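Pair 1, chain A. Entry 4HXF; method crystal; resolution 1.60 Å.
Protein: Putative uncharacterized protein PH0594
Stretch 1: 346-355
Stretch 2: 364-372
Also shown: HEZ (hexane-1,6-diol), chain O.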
# COMPACT_ATOMS: atom_id res chain seq x y z
N LEU A 346 34.65 11.60 27.36
CA LEU A 346 33.64 12.43 27.83
C LEU A 346 33.94 12.69 29.29
O LEU A 346 33.98 11.76 30.14
CB LEU A 346 32.28 11.67 27.73
CG LEU A 346 31.03 12.43 27.92
CD1 LEU A 346 30.96 13.59 26.94
CD2 LEU A 346 29.77 11.55 27.79
N LYS A 347 34.09 13.96 29.62
CA LYS A 347 34.38 14.31 31.00
C LYS A 347 33.16 14.07 31.89
O LYS A 347 32.05 14.38 31.51
CB LYS A 347 34.74 15.79 31.04
CG LYS A 347 35.23 16.25 32.42
CD LYS A 347 35.57 17.75 32.43
CE LYS A 347 36.58 18.11 33.53
NZ LYS A 347 36.22 19.37 34.24
N THR A 348 33.38 13.55 33.10
CA THR A 348 32.33 13.43 34.07
C THR A 348 32.78 14.15 35.40
O THR A 348 33.94 14.55 35.57
CB THR A 348 31.87 12.02 34.37
OG1 THR A 348 33.04 11.24 34.70
CG2 THR A 348 31.11 11.41 33.25
N PHE A 349 31.81 14.43 36.25
CA PHE A 349 31.99 15.23 37.47
C PHE A 349 31.50 14.42 38.67
O PHE A 349 30.33 14.06 38.73
CB PHE A 349 31.20 16.51 37.35
CG PHE A 349 31.49 17.33 36.10
CD1 PHE A 349 30.97 16.99 34.88
CD2 PHE A 349 32.35 18.42 36.17
CE1 PHE A 349 31.27 17.67 33.74
CE2 PHE A 349 32.62 19.14 35.05
CZ PHE A 349 32.08 18.80 33.84
N GLU A 350 32.42 14.04 39.55
CA GLU A 350 32.07 13.27 40.75
C GLU A 350 31.50 14.24 41.77
O GLU A 350 32.15 15.25 42.01
CB GLU A 350 33.35 12.70 41.40
CG GLU A 350 33.97 11.52 40.69
CD GLU A 350 33.04 10.36 40.47
OE1 GLU A 350 32.08 10.11 41.27
OE2 GLU A 350 33.31 9.68 39.43
N PRO A 351 30.36 13.95 42.37
CA PRO A 351 29.77 14.81 43.38
C PRO A 351 30.63 14.76 44.65
O PRO A 351 31.34 13.75 44.94
CB PRO A 351 28.39 14.24 43.58
CG PRO A 351 28.38 12.91 43.01
CD PRO A 351 29.45 12.85 41.97
N ARG A 352 30.67 15.86 45.34
CA ARG A 352 31.28 15.99 46.67
C ARG A 352 30.19 15.94 47.74
O ARG A 352 29.30 16.84 47.75
CB ARG A 352 32.05 17.29 46.79
CG ARG A 352 32.58 17.50 48.23
CD ARG A 352 33.66 18.52 48.39
NE ARG A 352 34.94 18.02 47.89
CZ ARG A 352 36.08 18.72 47.90
NH1 ARG A 352 36.13 19.97 48.39
NH2 ARG A 352 37.17 18.20 47.38
N HIS A 353 30.27 14.97 48.67
CA HIS A 353 29.32 14.81 49.72
C HIS A 353 29.64 15.85 50.81
O HIS A 353 30.84 16.12 51.11
CB HIS A 353 29.43 13.41 50.29
CG HIS A 353 28.63 13.18 51.52
ND1 HIS A 353 29.21 13.00 52.73
CD2 HIS A 353 27.28 13.21 51.73
CE1 HIS A 353 28.22 12.88 53.68
NE2 HIS A 353 27.04 12.96 53.05
N PHE A 354 28.62 16.39 51.43
CA PHE A 354 28.75 17.24 52.64
C PHE A 354 27.62 17.01 53.59
O PHE A 354 26.52 16.65 53.20
CB PHE A 354 28.86 18.74 52.35
CG PHE A 354 27.63 19.37 51.74
CD1 PHE A 354 26.76 20.21 52.50
CD2 PHE A 354 27.33 19.24 50.35
CE1 PHE A 354 25.61 20.79 51.92
CE2 PHE A 354 26.21 19.86 49.81
CZ PHE A 354 25.34 20.66 50.58
N ARG A 355 27.92 17.14 54.88
CA ARG A 355 26.87 17.12 55.86
C ARG A 355 26.47 18.52 56.26
O ARG A 355 27.29 19.49 56.21
CB ARG A 355 27.45 16.40 57.11
CG ARG A 355 27.77 14.96 56.89
CD ARG A 355 26.56 14.11 56.75
NE ARG A 355 25.96 13.84 58.03
CZ ARG A 355 24.84 13.13 58.24
NH1 ARG A 355 24.10 12.67 57.24
NH2 ARG A 355 24.44 12.89 59.49
N ASP A 364 22.41 14.78 54.61
CA ASP A 364 23.31 14.63 53.50
C ASP A 364 22.98 15.59 52.35
O ASP A 364 21.82 15.71 51.94
CB ASP A 364 23.20 13.22 52.95
CG ASP A 364 23.86 12.17 53.88
OD1 ASP A 364 24.90 12.40 54.49
OD2 ASP A 364 23.28 11.07 53.89
N GLY A 365 24.04 16.26 51.87
CA GLY A 365 23.96 17.02 50.61
C GLY A 365 25.15 16.60 49.76
O GLY A 365 26.12 15.94 50.18
N TRP A 366 25.00 16.90 48.48
CA TRP A 366 26.08 16.81 47.50
C TRP A 366 26.16 18.02 46.57
O TRP A 366 25.15 18.68 46.33
CB TRP A 366 25.97 15.57 46.59
CG TRP A 366 25.98 14.23 47.31
CD1 TRP A 366 27.03 13.38 47.46
CD2 TRP A 366 24.87 13.58 48.01
NE1 TRP A 366 26.72 12.29 48.25
CE2 TRP A 366 25.40 12.34 48.58
CE3 TRP A 366 23.54 13.91 48.26
CZ2 TRP A 366 24.64 11.51 49.30
CZ3 TRP A 366 22.76 13.02 49.02
CH2 TRP A 366 23.28 11.87 49.49
N TYR A 367 27.37 18.27 46.05
CA TYR A 367 27.45 19.23 44.97
C TYR A 367 28.50 18.91 43.99
O TYR A 367 29.40 18.13 44.27
CB TYR A 367 27.71 20.62 45.57
CG TYR A 367 29.06 20.87 46.13
CD1 TYR A 367 29.30 20.69 47.52
CD2 TYR A 367 30.09 21.40 45.38
CE1 TYR A 367 30.50 20.95 48.07
CE2 TYR A 367 31.30 21.68 45.99
CZ TYR A 367 31.47 21.47 47.33
OH TYR A 367 32.69 21.83 47.91
N ILE A 368 28.31 19.44 42.78
CA ILE A 368 29.30 19.32 41.71
C ILE A 368 29.77 20.70 41.36
O ILE A 368 28.99 21.62 41.15
CB ILE A 368 28.72 18.66 40.44
CG1 ILE A 368 28.30 17.21 40.69
CG2 ILE A 368 29.70 18.78 39.28
CD1 ILE A 368 27.33 16.62 39.67
N LYS A 369 31.09 20.83 41.29
CA LYS A 369 31.77 22.11 40.95
C LYS A 369 32.25 22.05 39.47
O LYS A 369 32.86 21.05 39.03
CB LYS A 369 32.94 22.39 41.88
CG LYS A 369 33.60 23.70 41.53
CD LYS A 369 34.84 23.86 42.41
CE LYS A 369 35.45 25.25 42.34
NZ LYS A 369 36.68 25.53 43.23
N PRO A 370 31.79 23.03 38.65
CA PRO A 370 32.20 23.07 37.25
C PRO A 370 33.62 23.56 37.11
O PRO A 370 34.24 24.01 38.08
CB PRO A 370 31.21 24.09 36.67
CG PRO A 370 31.07 25.07 37.75
CD PRO A 370 30.96 24.21 38.99
N GLU A 371 34.15 23.40 35.92
CA GLU A 371 35.51 23.89 35.54
C GLU A 371 35.32 25.38 35.52
O GLU A 371 34.37 25.97 34.89
CB GLU A 371 35.98 23.26 34.19
N ILE A 372 35.89 25.97 36.53
CA ILE A 372 36.07 27.35 36.58
C ILE A 372 37.53 27.52 37.15
O ILE A 372 38.12 26.59 37.83
CB ILE A 372 35.01 28.15 37.39
CG1 ILE A 372 34.65 27.43 38.73
CG2 ILE A 372 33.78 28.32 36.48
CD1 ILE A 372 33.69 28.04 39.78
O1 HEZ O . 36.28 24.21 45.78
C1 HEZ O . 37.09 22.98 45.70
C2 HEZ O . 36.39 21.62 45.84
C3 HEZ O . 35.52 21.13 44.68
C4 HEZ O . 34.87 19.78 44.89
C5 HEZ O . 34.59 19.05 43.59
C6 HEZ O . 33.10 18.77 43.28
O6 HEZ O . 32.93 18.62 41.83
O HOH W 1 33.79 21.17 50.30

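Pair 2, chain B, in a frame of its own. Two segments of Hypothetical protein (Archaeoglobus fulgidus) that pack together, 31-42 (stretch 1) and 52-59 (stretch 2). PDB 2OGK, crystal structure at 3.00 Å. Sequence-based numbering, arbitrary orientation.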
# COMPACT_ATOMS: atom_id res chain seq x y z
N LEU B 31 14.07 -11.87 -7.95
CA LEU B 31 14.15 -11.52 -6.54
C LEU B 31 14.26 -12.72 -5.61
O LEU B 31 14.44 -12.56 -4.40
CB LEU B 31 12.91 -10.71 -6.15
CG LEU B 31 12.69 -9.42 -6.94
CD1 LEU B 31 11.37 -8.80 -6.53
CD2 LEU B 31 13.84 -8.46 -6.71
N PHE B 32 14.15 -13.92 -6.17
CA PHE B 32 14.24 -15.12 -5.35
C PHE B 32 15.44 -16.00 -5.66
O PHE B 32 15.82 -16.17 -6.83
CB PHE B 32 12.96 -15.95 -5.47
CG PHE B 32 11.74 -15.26 -4.97
CD1 PHE B 32 10.94 -15.86 -4.00
CD2 PHE B 32 11.40 -13.99 -5.44
CE1 PHE B 32 9.80 -15.20 -3.51
CE2 PHE B 32 10.28 -13.33 -4.96
CZ PHE B 32 9.47 -13.93 -3.99
N PRO B 33 16.09 -16.52 -4.61
CA PRO B 33 17.26 -17.40 -4.72
C PRO B 33 16.87 -18.82 -4.33
O PRO B 33 17.72 -19.65 -3.99
CB PRO B 33 18.23 -16.77 -3.73
CG PRO B 33 17.30 -16.42 -2.59
CD PRO B 33 16.03 -15.91 -3.27
N PHE B 34 15.57 -19.10 -4.36
CA PHE B 34 15.03 -20.40 -4.00
C PHE B 34 13.65 -20.60 -4.63
O PHE B 34 13.02 -19.64 -5.09
CB PHE B 34 14.92 -20.52 -2.48
CG PHE B 34 14.13 -19.41 -1.84
CD1 PHE B 34 12.75 -19.32 -2.02
CD2 PHE B 34 14.76 -18.46 -1.04
CE1 PHE B 34 12.01 -18.30 -1.42
CE2 PHE B 34 14.03 -17.45 -0.43
CZ PHE B 34 12.66 -17.36 -0.63
N GLU B 35 13.20 -21.84 -4.64
CA GLU B 35 11.91 -22.21 -5.22
C GLU B 35 10.74 -21.50 -4.55
O GLU B 35 10.79 -21.21 -3.35
CB GLU B 35 11.70 -23.73 -5.11
CG GLU B 35 10.74 -24.28 -6.12
CD GLU B 35 11.26 -24.10 -7.54
OE1 GLU B 35 12.31 -24.70 -7.85
OE2 GLU B 35 10.62 -23.36 -8.32
N PHE B 36 9.68 -21.24 -5.31
CA PHE B 36 8.51 -20.57 -4.74
C PHE B 36 7.22 -20.71 -5.56
O PHE B 36 7.26 -21.03 -6.75
CB PHE B 36 8.83 -19.08 -4.52
CG PHE B 36 9.09 -18.31 -5.78
CD1 PHE B 36 8.05 -17.67 -6.45
CD2 PHE B 36 10.39 -18.21 -6.29
CE1 PHE B 36 8.30 -16.93 -7.61
CE2 PHE B 36 10.65 -17.47 -7.45
CZ PHE B 36 9.60 -16.83 -8.11
N GLU B 37 6.09 -20.48 -4.89
CA GLU B 37 4.77 -20.56 -5.50
C GLU B 37 4.36 -19.16 -5.96
O GLU B 37 5.11 -18.21 -5.76
CB GLU B 37 3.75 -21.09 -4.48
CG GLU B 37 2.61 -21.89 -5.09
CD GLU B 37 3.02 -23.32 -5.44
OE1 GLU B 37 4.12 -23.51 -6.02
OE2 GLU B 37 2.24 -24.25 -5.16
N ILE B 38 3.18 -19.04 -6.58
CA ILE B 38 2.64 -17.76 -7.07
C ILE B 38 1.13 -17.80 -7.32
O ILE B 38 0.68 -18.36 -8.32
CB ILE B 38 3.32 -17.30 -8.41
CG1 ILE B 38 4.79 -16.97 -8.18
CG2 ILE B 38 2.58 -16.09 -8.98
CD1 ILE B 38 5.46 -16.23 -9.32
N ALA B 39 0.35 -17.19 -6.43
CA ALA B 39 -1.11 -17.16 -6.57
C ALA B 39 -1.50 -16.25 -7.72
O ALA B 39 -0.88 -15.21 -7.94
CB ALA B 39 -1.76 -16.68 -5.29
N VAL B 40 -2.54 -16.64 -8.45
CA VAL B 40 -3.00 -15.85 -9.60
C VAL B 40 -4.48 -15.48 -9.57
O VAL B 40 -5.35 -16.31 -9.83
CB VAL B 40 -2.71 -16.59 -10.93
CG1 VAL B 40 -3.01 -15.67 -12.09
CG2 VAL B 40 -1.27 -17.05 -10.98
N SER B 41 -4.76 -14.22 -9.25
CA SER B 41 -6.12 -13.71 -9.20
C SER B 41 -6.41 -12.94 -10.49
O SER B 41 -5.53 -12.78 -11.34
CB SER B 41 -6.29 -12.77 -8.01
OG SER B 41 -7.51 -12.06 -8.10
N LYS B 42 -7.64 -12.47 -10.64
CA LYS B 42 -8.04 -11.72 -11.83
C LYS B 42 -9.15 -10.76 -11.45
O LYS B 42 -9.98 -11.07 -10.59
CB LYS B 42 -8.54 -12.68 -12.90
CG LYS B 42 -7.64 -13.89 -13.10
CD LYS B 42 -8.18 -14.83 -14.15
CE LYS B 42 -7.36 -16.11 -14.20
NZ LYS B 42 -5.92 -15.84 -14.47
N GLU B 52 -4.68 -8.98 -14.24
CA GLU B 52 -4.18 -10.25 -13.72
C GLU B 52 -3.25 -9.84 -12.56
O GLU B 52 -2.40 -8.96 -12.73
CB GLU B 52 -3.40 -11.00 -14.79
N TYR B 53 -3.44 -10.46 -11.39
CA TYR B 53 -2.62 -10.15 -10.21
C TYR B 53 -1.74 -11.33 -9.83
O TYR B 53 -2.19 -12.47 -9.80
CB TYR B 53 -3.51 -9.79 -9.03
CG TYR B 53 -4.45 -8.64 -9.27
CD1 TYR B 53 -3.99 -7.41 -9.74
CD2 TYR B 53 -5.81 -8.75 -8.95
CE1 TYR B 53 -4.85 -6.32 -9.89
CE2 TYR B 53 -6.68 -7.67 -9.09
CZ TYR B 53 -6.19 -6.45 -9.56
OH TYR B 53 -7.05 -5.37 -9.66
N LEU B 54 -0.48 -11.04 -9.52
CA LEU B 54 0.47 -12.09 -9.14
C LEU B 54 1.14 -11.79 -7.81
O LEU B 54 1.88 -10.82 -7.70
CB LEU B 54 1.57 -12.21 -10.20
CG LEU B 54 1.10 -12.57 -11.61
CD1 LEU B 54 2.32 -12.77 -12.50
CD2 LEU B 54 0.25 -13.84 -11.56
N GLU B 55 0.88 -12.62 -6.80
CA GLU B 55 1.50 -12.40 -5.49
C GLU B 55 2.21 -13.64 -4.95
O GLU B 55 1.69 -14.75 -5.02
CB GLU B 55 0.47 -11.93 -4.46
CG GLU B 55 1.14 -11.30 -3.24
CD GLU B 55 0.30 -11.40 -1.97
OE1 GLU B 55 0.05 -12.53 -1.49
OE2 GLU B 55 -0.11 -10.34 -1.45
N VAL B 56 3.39 -13.41 -4.39
CA VAL B 56 4.21 -14.46 -3.79
C VAL B 56 4.36 -14.08 -2.31
O VAL B 56 4.82 -12.99 -2.01
CB VAL B 56 5.62 -14.50 -4.41
CG1 VAL B 56 6.47 -15.56 -3.73
CG2 VAL B 56 5.52 -14.74 -5.90
N GLU B 57 3.95 -14.96 -1.40
CA GLU B 57 4.06 -14.67 0.02
C GLU B 57 4.94 -15.68 0.78
O GLU B 57 4.73 -16.89 0.70
CB GLU B 57 2.68 -14.62 0.66
CG GLU B 57 2.72 -14.37 2.16
CD GLU B 57 1.37 -14.57 2.84
OE1 GLU B 57 0.48 -13.70 2.71
OE2 GLU B 57 1.20 -15.62 3.49
N LEU B 58 5.93 -15.17 1.51
CA LEU B 58 6.83 -16.01 2.29
C LEU B 58 6.43 -15.98 3.76
O LEU B 58 6.36 -14.91 4.37
CB LEU B 58 8.28 -15.54 2.14
CG LEU B 58 9.02 -16.07 0.92
CD1 LEU B 58 8.20 -15.81 -0.35
CD2 LEU B 58 10.39 -15.41 0.84
N THR B 59 6.18 -17.15 4.33
CA THR B 59 5.76 -17.23 5.72
C THR B 59 6.66 -18.11 6.59
O THR B 59 6.45 -18.24 7.80
CB THR B 59 4.29 -17.70 5.79
OG1 THR B 59 3.85 -17.74 7.16
CG2 THR B 59 4.14 -19.08 5.15

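Two antiparallel strand pairs, each with a loop segment leading into its first strand, superpose with an RMSD of 0.7 Å over 14 central residues. Strands 352-355 and 364-368 of pair 1 run at 145°, strands 39-42 and 52-58 of pair 2 at 155°; closest axial approach is 4.6 Å in both. The register is the same. Arg A352–Tyr A367 and Phe A354–Gly A365 are hydrogen-bonded pairs, as are the matching Ala B39–Glu B55 and Ser B41–Tyr B53. In pair 1 these four bonds are short, for example Arg A352 N to Tyr A367 O at 2.8 Å; in pair 2 they are longer, and that from Glu B55 N to Ala B39 O, 3.3 Å, is weak.

Ile A368 and Val B56 match best among the inward positions, with side-chain centres 0.5 Å apart. Ile A368 CG2 meets Phe A349 CB at 3.3 Å, and its CG1 lies 4.1 Å from Pro A351 CB. Val B56 CG2 touches Ile B38 CG1 at 3.3 Å and Val B56 CG1 touches Phe B32 CE1 at 3.4 Å, while Phe B36 CD1 lies near both methyls, 3.8 Å from Val B56 CG1 and 3.9 Å from Val B56 CG2. Pro A351 and Ile B38 thus fill one site with different shapes. The matched phenylalanines differ in rotamer, m for Phe A349 and p for Phe B36, and their side-chain centres lie 4.9 Å apart.

On the next face, His A353 and Trp A366 form an oblique aromatic pair, centroids 5.1 Å apart, with His A353 CD2 over one face of the indole. Val B40 and Leu B54 make the equivalent contact with aliphatic groups, CG2 to CD2 at 3.6 Å. His A353 NE2 also donates to Asp A364 OD1 at 2.6 Å, and Arg A355 NH1 forms a salt bridge to that same oxygen at 2.9 Å. At the matching Glu B52 the side chain is not modelled beyond CB.

The opposite face swaps its large residue between strands. Gly A365 leaves room for the Phe A354 ring, whose centroid lies 4.0 Å from Gly A365 CA; an ideal CB there would fall 2.6 Å from Phe A354 CZ. In pair 2 the aromatic is Tyr B53, and the small partner is Ser B41, with OG 3.8 Å from Tyr B53 CD2 at the ring edge. Beside them, Arg A352 CB sits over the Tyr A367 ring, 4.3 Å from its centroid, whereas in pair 2 Ala B39 also offers a CB, but its partner Glu B55 has no ring for it to cover.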